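Local coordinates for protein enoyl-CoA hydratase/isomerase (Mycobacterium abscessus, PDB 3QXZ) that probably catalyses the hydration or double-bond isomerisation of enoyl-CoA thioesters, as a trimeric member of the crotonase-like enoyl-CoA hydratase/isomerase family, at residues A[51-56]-A[204-209]; A[41-46]-A[95-100]; A[148-153]-A[157-162]. All coordinates share one frame; numbering follows the deposited sequence. Where two conformers were deposited one is given.

How the contacts relate
All three contacts are largely buried, but they hold different parts of a crotonase-like chain. Contacts 1 and 2 lie side by side, their centres about 11 Å apart, and meet where Ile-55 N probably bonds to Pro-100 O; both also supply ligands to the same potassium ion and share its bound water. Contact 1 is polar, an arginine reaching a main-chain carbonyl at a helix start, whereas contact 2 mixes an apolar tyrosine-leucine touch with metal coordination. Contact 3, on the opposite side of the chain's centre, is purely apolar between its segments and borders both other subunits, the second of which contact 1 meets as well; Phe-95 against Trp-148 joins it to contact 2.

Contact 1 of 3, residues A[51-56]-A[204-209]; sequences AVRVIV and VAPESA. With K (potassium ion), chain D; EDO (1,2-ethanediol), chain H.
One face of the flat Arg-53 guanidinium is overlaid by Pro-206, whose CA sits 3.4 Å above the plane and toward its rim. Around the edge, near the plane, come Val-204 O, the CB of Ala-209 and hydroxyl O2 of a 1,2-ethanediol molecule. Both terminal nitrogens grip the single oxygen Val-204 O, Arg-53 NH1 at 3.0 Å and Arg-53 NH2 at 2.9 Å. The two approaches differ: NH1 lies almost straight out from the carbonyl, while NH2 stands above the carbonyl plane. Neither N-H points squarely at the oxygen, with angles of 135° and 140°, as expected when two donors share one acceptor. The third nitrogen is used as well, Arg-53 NE bonding to ethanediol O2 at 2.9 Å. The diol then bridges the two segments, because its O1 donates to Pro-206 O at 3.0 Å. Bends at chi2 and chi3 swing the arginine across to the 204-209 segment, and its NE passes 3.7 Å from Pro-206 CB.

The carbonyl thus gripped belongs to the linker between helices 186-203 and 206-222, with Ala-205 as N-cap of the second. Gly-139 of the second subunit packs against Ala-205 and Ser-208. One residue before the arginine, Val-52 O binds the potassium ion at 2.6 Å, so metal site and arginine anchor adjoin just ahead of strand 54-59. Helix 186-203 packs on that strand through Ala-197 and Ile-200, which touch Val-54.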
loop_
_atom_site.group_PDB
_atom_site.type_symbol
_atom_site.label_atom_id
_atom_site.label_comp_id
_atom_site.label_asym_id
_atom_site.label_seq_id
_atom_site.Cartn_x
_atom_site.Cartn_y
_atom_site.Cartn_z
ATOM N N ALA A 51 19.128 22.510 -15.357
ATOM C CA ALA A 51 18.449 22.453 -16.648
ATOM C C ALA A 51 17.662 21.157 -16.835
ATOM O O ALA A 51 16.841 21.057 -17.741
ATOM C CB ALA A 51 19.451 22.623 -17.770
ATOM N N VAL A 52 17.934 20.158 -15.999
ATOM C CA VAL A 52 17.267 18.856 -16.119
ATOM C C VAL A 52 16.073 18.804 -15.161
ATOM O O VAL A 52 16.235 18.801 -13.925
ATOM C CB VAL A 52 18.223 17.680 -15.879
ATOM C CG1 VAL A 52 17.453 16.340 -15.880
ATOM C CG2 VAL A 52 19.336 17.633 -16.952
ATOM N N ARG A 53 14.883 18.789 -15.743
ATOM C CA ARG A 53 13.623 18.769 -14.997
ATOM C C ARG A 53 13.130 17.362 -14.672
ATOM O O ARG A 53 12.469 17.162 -13.636
ATOM C CB ARG A 53 12.531 19.527 -15.765
ATOM C CG ARG A 53 12.780 21.056 -15.907
ATOM C CD ARG A 53 12.828 21.811 -14.569
ATOM N NE ARG A 53 11.787 21.294 -13.699
ATOM C CZ ARG A 53 10.491 21.539 -13.811
ATOM N NH1 ARG A 53 10.001 22.454 -14.663
ATOM N NH2 ARG A 53 9.665 20.885 -13.006
ATOM N N VAL A 54 13.436 16.407 -15.546
ATOM C CA VAL A 54 12.963 15.020 -15.403
ATOM C C VAL A 54 14.004 14.114 -16.028
ATOM O O VAL A 54 14.614 14.471 -17.054
ATOM C CB VAL A 54 11.604 14.774 -16.145
ATOM C CG1 VAL A 54 11.093 13.355 -15.920
ATOM C CG2 VAL A 54 10.553 15.768 -15.746
ATOM N N ILE A 55 14.175 12.938 -15.422
ATOM C CA ILE A 55 15.023 11.884 -15.957
ATOM C C ILE A 55 14.146 10.711 -16.375
ATOM O O ILE A 55 13.302 10.251 -15.594
ATOM C CB ILE A 55 16.045 11.414 -14.905
ATOM C CG1 ILE A 55 16.952 12.570 -14.474
ATOM C CG2 ILE A 55 16.858 10.217 -15.425
ATOM C CD1 ILE A 55 17.617 12.386 -13.097
ATOM N N VAL A 56 14.338 10.234 -17.601
ATOM C CA VAL A 56 13.668 9.016 -18.085
ATOM C C VAL A 56 14.711 7.928 -18.247
ATOM O O VAL A 56 15.713 8.147 -18.927
ATOM C CB VAL A 56 12.921 9.271 -19.420
ATOM C CG1 VAL A 56 12.297 7.978 -19.973
ATOM C CG2 VAL A 56 11.843 10.339 -19.224
ATOM N N VAL A 204 4.954 21.926 -14.634
ATOM C CA VAL A 204 5.109 21.728 -13.185
ATOM C C VAL A 204 6.284 22.577 -12.705
ATOM O O VAL A 204 7.365 22.550 -13.299
ATOM C CB VAL A 204 5.333 20.235 -12.861
ATOM C CG1 VAL A 204 5.732 20.034 -11.383
ATOM C CG2 VAL A 204 4.081 19.415 -13.231
ATOM N N ALA A 205 6.079 23.358 -11.650
ATOM C CA ALA A 205 7.142 24.263 -11.182
ATOM C C ALA A 205 8.342 23.453 -10.667
ATOM O O ALA A 205 8.152 22.419 -10.014
ATOM C CB ALA A 205 6.625 25.195 -10.095
ATOM N N PRO A 206 9.580 23.904 -10.940
ATOM C CA PRO A 206 10.760 23.101 -10.539
ATOM C C PRO A 206 10.850 22.853 -9.039
ATOM O O PRO A 206 11.067 21.708 -8.610
ATOM C CB PRO A 206 11.964 23.925 -11.037
ATOM C CG PRO A 206 11.407 25.190 -11.607
ATOM C CD PRO A 206 9.932 25.086 -11.755
ATOM N N GLU A 207 10.667 23.890 -8.225
ATOM C CA GLU A 207 10.776 23.711 -6.780
ATOM C C GLU A 207 9.581 22.926 -6.233
ATOM O O GLU A 207 9.711 22.178 -5.256
ATOM C CB GLU A 207 10.969 25.057 -6.058
ATOM C CG GLU A 207 11.461 24.915 -4.621
ATOM C CD GLU A 207 12.873 24.358 -4.467
ATOM O OE1 GLU A 207 13.626 24.216 -5.463
ATOM O OE2 GLU A 207 13.231 24.067 -3.316
ATOM N N SER A 208 8.401 23.106 -6.826
ATOM C CA SER A 208 7.226 22.315 -6.439
ATOM C C SER A 208 7.507 20.811 -6.607
ATOM O O SER A 208 7.242 20.010 -5.689
ATOM C CB SER A 208 6.034 22.711 -7.315
ATOM O OG SER A 208 5.610 24.031 -7.023
ATOM N N ALA A 209 8.030 20.429 -7.768
ATOM C CA ALA A 209 8.357 19.012 -7.993
ATOM C C ALA A 209 9.408 18.520 -7.015
ATOM O O ALA A 209 9.264 17.426 -6.458
ATOM C CB ALA A 209 8.829 18.796 -9.412
HETATM K K K D . 18.014 18.464 -11.984
HETATM C C1 EDO H . 13.730 19.364 -9.646
HETATM O O1 EDO H . 12.310 19.212 -9.674
HETATM C C2 EDO H . 14.188 19.352 -11.094
HETATM O O2 EDO H . 13.783 20.566 -11.774
HETATM O O HOH W 1 17.299 20.625 -10.486
#

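Contact 2 of 3, residues A[41-46]-A[95-100]; sequences AAYQRL and FELRTP. With K (potassium ion), chain D; EDO (1,2-ethanediol), chain I.
The potassium site at the C-terminal part of helix 33-48 draws together Leu-46 and Thr-99, the latter in the loop that leads into strand 101-105. Leu-46 O binds the metal at 2.8 Å and the hydroxyl Thr-99 OG1 binds it at 2.9 Å. These two oxygens stay 4.2 Å apart, Leu-46 O to Thr-99 OG1, so the ion rather than a direct bond links the segments here. Thr-99 has its OG1 anti to the carbonyl carbon (chi1 -57°), which turns the hydroxyl to the metal and leaves CG2 beside the carbonyl carbon. Main-chain oxygens of Asp-47, Asp-49 and Val-52, together with a water, supply the remaining ligands.

Earlier in the two segments the contact becomes apolar. One methyl of Leu-97, CD1, lies against the root of the Tyr-43 ring, 3.9 Å from Tyr-43 CD1, and also touches CB and CG. The two side chains run at about a right angle, and the methyl meets the ring obliquely. Ile-55 of strand 54-59 touches Leu-46, Leu-97 and Thr-99, tying this packing to the central sheet.

Farther out, a 1,2-ethanediol, probably from the crystallisation liquor, takes both ends of the Gln-44 amide. Its O1 donates to Gln-44 OE1 at 2.8 Å, and Gln-44 NE2 donates to its O2 at 2.9 Å. The diol lies between Gln-44 and Leu-97, whose CD2 comes within 3.9 Å of the diol's C1.

Every protein ligand is an uncharged oxygen, four carbonyls and one hydroxyl. Such a shell suits potassium, and the Leu-46 and Asp-47 carbonyls, near the C-terminal end of the helix, would probably be polarised by the cation, which joins helix to loop electrostatically.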
loop_
_atom_site.group_PDB
_atom_site.type_symbol
_atom_site.label_atom_id
_atom_site.label_comp_id
_atom_site.label_asym_id
_atom_site.label_seq_id
_atom_site.Cartn_x
_atom_site.Cartn_y
_atom_site.Cartn_z
ATOM N N ALA A 41 26.304 7.606 -10.866
ATOM C CA ALA A 41 26.998 8.860 -11.173
ATOM C C ALA A 41 26.143 9.768 -12.040
ATOM O O ALA A 41 26.122 10.976 -11.822
ATOM C CB ALA A 41 28.337 8.577 -11.860
ATOM N N ALA A 42 25.435 9.186 -13.008
ATOM C CA ALA A 42 24.558 9.959 -13.894
ATOM C C ALA A 42 23.373 10.531 -13.118
ATOM O O ALA A 42 23.028 11.695 -13.294
ATOM C CB ALA A 42 24.066 9.118 -15.064
ATOM N N TYR A 43 22.747 9.729 -12.259
ATOM C CA TYR A 43 21.668 10.242 -11.405
ATOM C C TYR A 43 22.135 11.471 -10.619
ATOM O O TYR A 43 21.430 12.473 -10.548
ATOM C CB TYR A 43 21.181 9.173 -10.431
ATOM C CG TYR A 43 20.165 8.215 -10.988
ATOM C CD1 TYR A 43 19.312 8.575 -12.031
ATOM C CD2 TYR A 43 20.040 6.947 -10.444
ATOM C CE1 TYR A 43 18.345 7.691 -12.508
ATOM C CE2 TYR A 43 19.083 6.044 -10.931
ATOM C CZ TYR A 43 18.255 6.431 -11.969
ATOM O OH TYR A 43 17.284 5.569 -12.443
ATOM N N GLN A 44 23.317 11.397 -10.010
ATOM C CA GLN A 44 23.788 12.505 -9.189
ATOM C C GLN A 44 24.042 13.771 -10.021
ATOM O O GLN A 44 23.602 14.873 -9.662
ATOM C CB GLN A 44 25.047 12.128 -8.403
ATOM C CG GLN A 44 25.472 13.245 -7.426
ATOM C CD GLN A 44 24.422 13.475 -6.352
ATOM O OE1 GLN A 44 24.202 12.619 -5.493
ATOM N NE2 GLN A 44 23.756 14.638 -6.401
ATOM N N ARG A 45 24.722 13.614 -11.152
ATOM C CA ARG A 45 25.046 14.755 -12.005
ATOM C C ARG A 45 23.774 15.384 -12.570
ATOM O O ARG A 45 23.637 16.609 -12.583
ATOM C CB ARG A 45 25.998 14.308 -13.124
ATOM C CG ARG A 45 26.268 15.382 -14.159
ATOM C CD ARG A 45 27.327 14.941 -15.168
ATOM N NE ARG A 45 27.104 13.576 -15.636
ATOM C CZ ARG A 45 26.183 13.217 -16.529
ATOM N NH1 ARG A 45 25.373 14.127 -17.074
ATOM N NH2 ARG A 45 26.070 11.937 -16.867
ATOM N N LEU A 46 22.842 14.548 -13.034
ATOM C CA LEU A 46 21.614 15.044 -13.633
ATOM C C LEU A 46 20.734 15.702 -12.579
ATOM O O LEU A 46 20.066 16.701 -12.860
ATOM C CB LEU A 46 20.867 13.921 -14.379
ATOM C CG LEU A 46 21.599 13.362 -15.606
ATOM C CD1 LEU A 46 20.882 12.124 -16.106
ATOM C CD2 LEU A 46 21.719 14.411 -16.704
ATOM N N PHE A 95 15.003 7.453 -5.977
ATOM C CA PHE A 95 14.069 8.041 -5.009
ATOM C C PHE A 95 14.754 8.988 -3.997
ATOM O O PHE A 95 14.053 9.599 -3.190
ATOM C CB PHE A 95 13.222 6.952 -4.300
ATOM C CG PHE A 95 14.027 5.985 -3.507
ATOM C CD1 PHE A 95 14.527 6.330 -2.250
ATOM C CD2 PHE A 95 14.295 4.715 -4.018
ATOM C CE1 PHE A 95 15.317 5.430 -1.513
ATOM C CE2 PHE A 95 15.071 3.803 -3.290
ATOM C CZ PHE A 95 15.579 4.153 -2.053
ATOM N N GLU A 96 16.083 9.111 -4.057
ATOM C CA GLU A 96 16.817 10.047 -3.209
ATOM C C GLU A 96 16.997 11.402 -3.882
ATOM O O GLU A 96 17.457 12.357 -3.243
ATOM C CB GLU A 96 18.194 9.462 -2.844
ATOM C CG GLU A 96 18.066 8.309 -1.850
ATOM C CD GLU A 96 19.340 7.521 -1.559
ATOM O OE1 GLU A 96 20.221 7.402 -2.415
ATOM O OE2 GLU A 96 19.423 6.952 -0.446
ATOM N N LEU A 97 16.652 11.497 -5.167
ATOM C CA LEU A 97 16.908 12.722 -5.954
ATOM C C LEU A 97 15.821 13.779 -5.768
ATOM O O LEU A 97 14.695 13.467 -5.373
ATOM C CB LEU A 97 16.987 12.379 -7.449
ATOM C CG LEU A 97 17.945 11.252 -7.848
ATOM C CD1 LEU A 97 17.934 11.097 -9.368
ATOM C CD2 LEU A 97 19.360 11.448 -7.284
ATOM N N ARG A 98 16.152 15.029 -6.087
ATOM C CA ARG A 98 15.131 16.078 -6.170
ATOM C C ARG A 98 14.367 15.999 -7.501
ATOM O O ARG A 98 13.227 16.451 -7.593
ATOM C CB ARG A 98 15.793 17.446 -6.010
ATOM C CG ARG A 98 16.528 17.599 -4.688
ATOM C CD ARG A 98 17.370 18.863 -4.628
ATOM N NE ARG A 98 18.278 18.983 -5.768
ATOM C CZ ARG A 98 19.499 18.458 -5.817
ATOM N NH1 ARG A 98 19.978 17.770 -4.790
ATOM N NH2 ARG A 98 20.247 18.621 -6.900
ATOM N N THR A 99 14.979 15.380 -8.498
ATOM C CA THR A 99 14.453 15.326 -9.863
ATOM C C THR A 99 13.577 14.105 -10.062
ATOM O O THR A 99 14.019 13.002 -9.778
ATOM C CB THR A 99 15.624 15.295 -10.868
ATOM O OG1 THR A 99 16.453 16.446 -10.638
ATOM C CG2 THR A 99 15.162 15.273 -12.326
ATOM N N PRO A 100 12.352 14.282 -10.598
ATOM C CA PRO A 100 11.500 13.133 -10.914
ATOM C C PRO A 100 12.165 12.174 -11.894
ATOM O O PRO A 100 12.880 12.610 -12.825
ATOM C CB PRO A 100 10.269 13.782 -11.558
ATOM C CG PRO A 100 10.177 15.126 -10.886
ATOM C CD PRO A 100 11.630 15.558 -10.789
HETATM K K K D . 18.014 18.464 -11.984
HETATM C C1 EDO I . 21.027 12.551 -3.920
HETATM O O1 EDO I . 22.366 12.485 -3.413
HETATM C C2 EDO I . 20.573 14.003 -3.996
HETATM O O2 EDO I . 21.139 14.630 -5.158
HETATM O O HOH W 1 17.299 20.625 -10.486
#

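Contact 3 of 3, residues A[148-153]-A[157-162]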
loop_
_atom_site.group_PDB
_atom_site.type_symbol
_atom_site.label_atom_id
_atom_site.label_comp_id
_atom_site.label_asym_id
_atom_site.label_seq_id
_atom_site.Cartn_x
_atom_site.Cartn_y
_atom_site.Cartn_z
ATOM N N TRP A 148 11.975 -3.181 0.612
ATOM C CA TRP A 148 11.403 -1.932 1.087
ATOM C C TRP A 148 10.516 -1.251 0.031
ATOM O O TRP A 148 9.407 -0.778 0.353
ATOM C CB TRP A 148 12.589 -1.026 1.492
ATOM C CG TRP A 148 12.250 0.315 2.068
ATOM C CD1 TRP A 148 11.997 0.603 3.375
ATOM C CD2 TRP A 148 12.130 1.536 1.348
ATOM N NE1 TRP A 148 11.679 1.945 3.499
ATOM C CE2 TRP A 148 11.777 2.543 2.281
ATOM C CE3 TRP A 148 12.317 1.891 0.012
ATOM C CZ2 TRP A 148 11.584 3.874 1.904
ATOM C CZ3 TRP A 148 12.134 3.228 -0.354
ATOM C CH2 TRP A 148 11.774 4.192 0.604
ATOM N N THR A 149 10.963 -1.204 -1.223
ATOM C CA THR A 149 10.167 -0.529 -2.258
ATOM C C THR A 149 8.915 -1.335 -2.583
ATOM O O THR A 149 7.836 -0.756 -2.783
ATOM C CB THR A 149 10.944 -0.335 -3.565
ATOM O OG1 THR A 149 11.411 -1.625 -3.997
ATOM C CG2 THR A 149 12.126 0.643 -3.397
ATOM N N LEU A 150 9.016 -2.654 -2.630
ATOM C CA LEU A 150 7.917 -3.422 -3.214
ATOM C C LEU A 150 6.631 -3.439 -2.368
ATOM O O LEU A 150 5.559 -3.199 -2.919
ATOM C CB LEU A 150 8.374 -4.844 -3.602
ATOM C CG LEU A 150 7.359 -5.662 -4.404
ATOM C CD1 LEU A 150 6.934 -4.964 -5.701
ATOM C CD2 LEU A 150 7.973 -7.038 -4.695
ATOM N N PRO A 151 6.710 -3.693 -1.048
ATOM C CA PRO A 151 5.442 -3.648 -0.287
ATOM C C PRO A 151 4.808 -2.250 -0.292
ATOM O O PRO A 151 3.577 -2.133 -0.140
ATOM C CB PRO A 151 5.846 -4.095 1.129
ATOM C CG PRO A 151 7.337 -3.809 1.209
ATOM C CD PRO A 151 7.854 -4.089 -0.198
ATOM N N ARG A 152 5.618 -1.211 -0.489
ATOM C CA ARG A 152 5.111 0.170 -0.552
ATOM C C ARG A 152 4.405 0.452 -1.874
ATOM O O ARG A 152 3.815 1.530 -2.023
ATOM C CB ARG A 152 6.247 1.153 -0.314
ATOM C CG ARG A 152 6.580 1.289 1.152
ATOM C CD ARG A 152 7.897 2.073 1.407
ATOM N NE ARG A 152 8.131 2.206 2.841
ATOM C CZ ARG A 152 8.538 1.221 3.627
ATOM N NH1 ARG A 152 8.863 0.033 3.120
ATOM N NH2 ARG A 152 8.625 1.399 4.927
ATOM N N LEU A 153 4.430 -0.492 -2.812
ATOM C CA LEU A 153 3.675 -0.404 -4.061
ATOM C C LEU A 153 2.441 -1.302 -4.021
ATOM O O LEU A 153 1.356 -0.881 -4.403
ATOM C CB LEU A 153 4.568 -0.833 -5.231
ATOM C CG LEU A 153 5.750 0.088 -5.499
ATOM C CD1 LEU A 153 6.775 -0.564 -6.400
ATOM C CD2 LEU A 153 5.195 1.397 -6.108
ATOM N N ALA A 157 1.281 -8.969 0.623
ATOM C CA ALA A 157 1.006 -10.291 0.038
ATOM C C ALA A 157 1.524 -10.422 -1.372
ATOM O O ALA A 157 2.183 -11.425 -1.714
ATOM C CB ALA A 157 -0.498 -10.605 0.094
ATOM N N VAL A 158 1.231 -9.434 -2.208
ATOM C CA VAL A 158 1.793 -9.437 -3.562
ATOM C C VAL A 158 3.320 -9.381 -3.470
ATOM O O VAL A 158 4.021 -10.080 -4.213
ATOM C CB VAL A 158 1.201 -8.329 -4.456
ATOM C CG1 VAL A 158 1.857 -8.349 -5.836
ATOM C CG2 VAL A 158 -0.326 -8.534 -4.625
ATOM N N ALA A 159 3.856 -8.567 -2.550
ATOM C CA ALA A 159 5.307 -8.511 -2.384
ATOM C C ALA A 159 5.873 -9.866 -1.980
ATOM O O ALA A 159 6.861 -10.319 -2.572
ATOM C CB ALA A 159 5.692 -7.449 -1.374
ATOM N N ALA A 160 5.252 -10.530 -1.007
ATOM C CA ALA A 160 5.755 -11.834 -0.566
ATOM C C ALA A 160 5.715 -12.836 -1.715
ATOM O O ALA A 160 6.649 -13.634 -1.883
ATOM C CB ALA A 160 4.939 -12.327 0.632
ATOM N N GLU A 161 4.632 -12.855 -2.494
ATOM C CA GLU A 161 4.555 -13.812 -3.601
ATOM C C GLU A 161 5.695 -13.550 -4.590
ATOM O O GLU A 161 6.406 -14.484 -4.985
ATOM C CB GLU A 161 3.224 -13.651 -4.321
ATOM C CG GLU A 161 3.068 -14.578 -5.511
ATOM C CD GLU A 161 1.797 -14.324 -6.300
ATOM O OE1 GLU A 161 0.899 -13.601 -5.851
ATOM O OE2 GLU A 161 1.729 -14.844 -7.427
ATOM N N LEU A 162 5.903 -12.306 -5.016
ATOM C CA LEU A 162 6.916 -12.034 -6.027
ATOM C C LEU A 162 8.317 -12.312 -5.481
ATOM O O LEU A 162 9.155 -12.869 -6.206
ATOM C CB LEU A 162 6.782 -10.603 -6.559
ATOM C CG LEU A 162 5.435 -10.298 -7.226
ATOM C CD1 LEU A 162 5.430 -8.890 -7.833
ATOM C CD2 LEU A 162 5.083 -11.348 -8.295
#
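Leu-150 has CG anti to the backbone N (chi1 -172°), and this carries its branched end onto Ala-159. With chi2 at 57° CD1 is bent back, while CD2, extended about anti to CA, points toward Leu-162. The arrangement is a tight helical corner within the crotonase-like fold, packed by apolar side chains: the chain reverses direction between the helical turn 151-153 and the helical piece 157-162, so that the Leu-150 side chain and Pro-151 lie against Ala-159.

Ala-159 is the centre of the contact. Leu-150 CD2 rests 3.8 Å from Ala-159 CA, and Leu-150 CG stands 3.9 Å from the methyl, Ala-159 CB. The same methyl also meets the start of the proline, at 3.9 Å from Pro-151 N, with the ring carbons CB and CD a little farther away. A small residue lets the leucine approach the helix backbone itself. Leu-162, one turn on, adds its CB at 4.2 Å from Leu-150 CD2. No hydrogen bond crosses between the segments; between the side chains the contact is van der Waals. Leu-163 and Leu-179 also touch Leu-150.

In the third subunit, Leu-216 packs on Ala-160 and Gln-220 on Pro-151, while Asn-181 bonds to Glu-161 OE1 and Ala-157 O. Thr-156 of the second subunit packs on Arg-152 and Leu-153.

Within 148-153, Arg-152 folds back along the chain to Trp-148. Its guanidinium lies against the indole, with Trp-148 NE1 3.2 Å above the guanidinium plane and over its centre. The tryptophan carbonyl helps to hold this position over the indole from the edge: Arg-152 NH1 donates in its own plane to Trp-148 O at 2.9 Å, with an N-H...O angle of 156°.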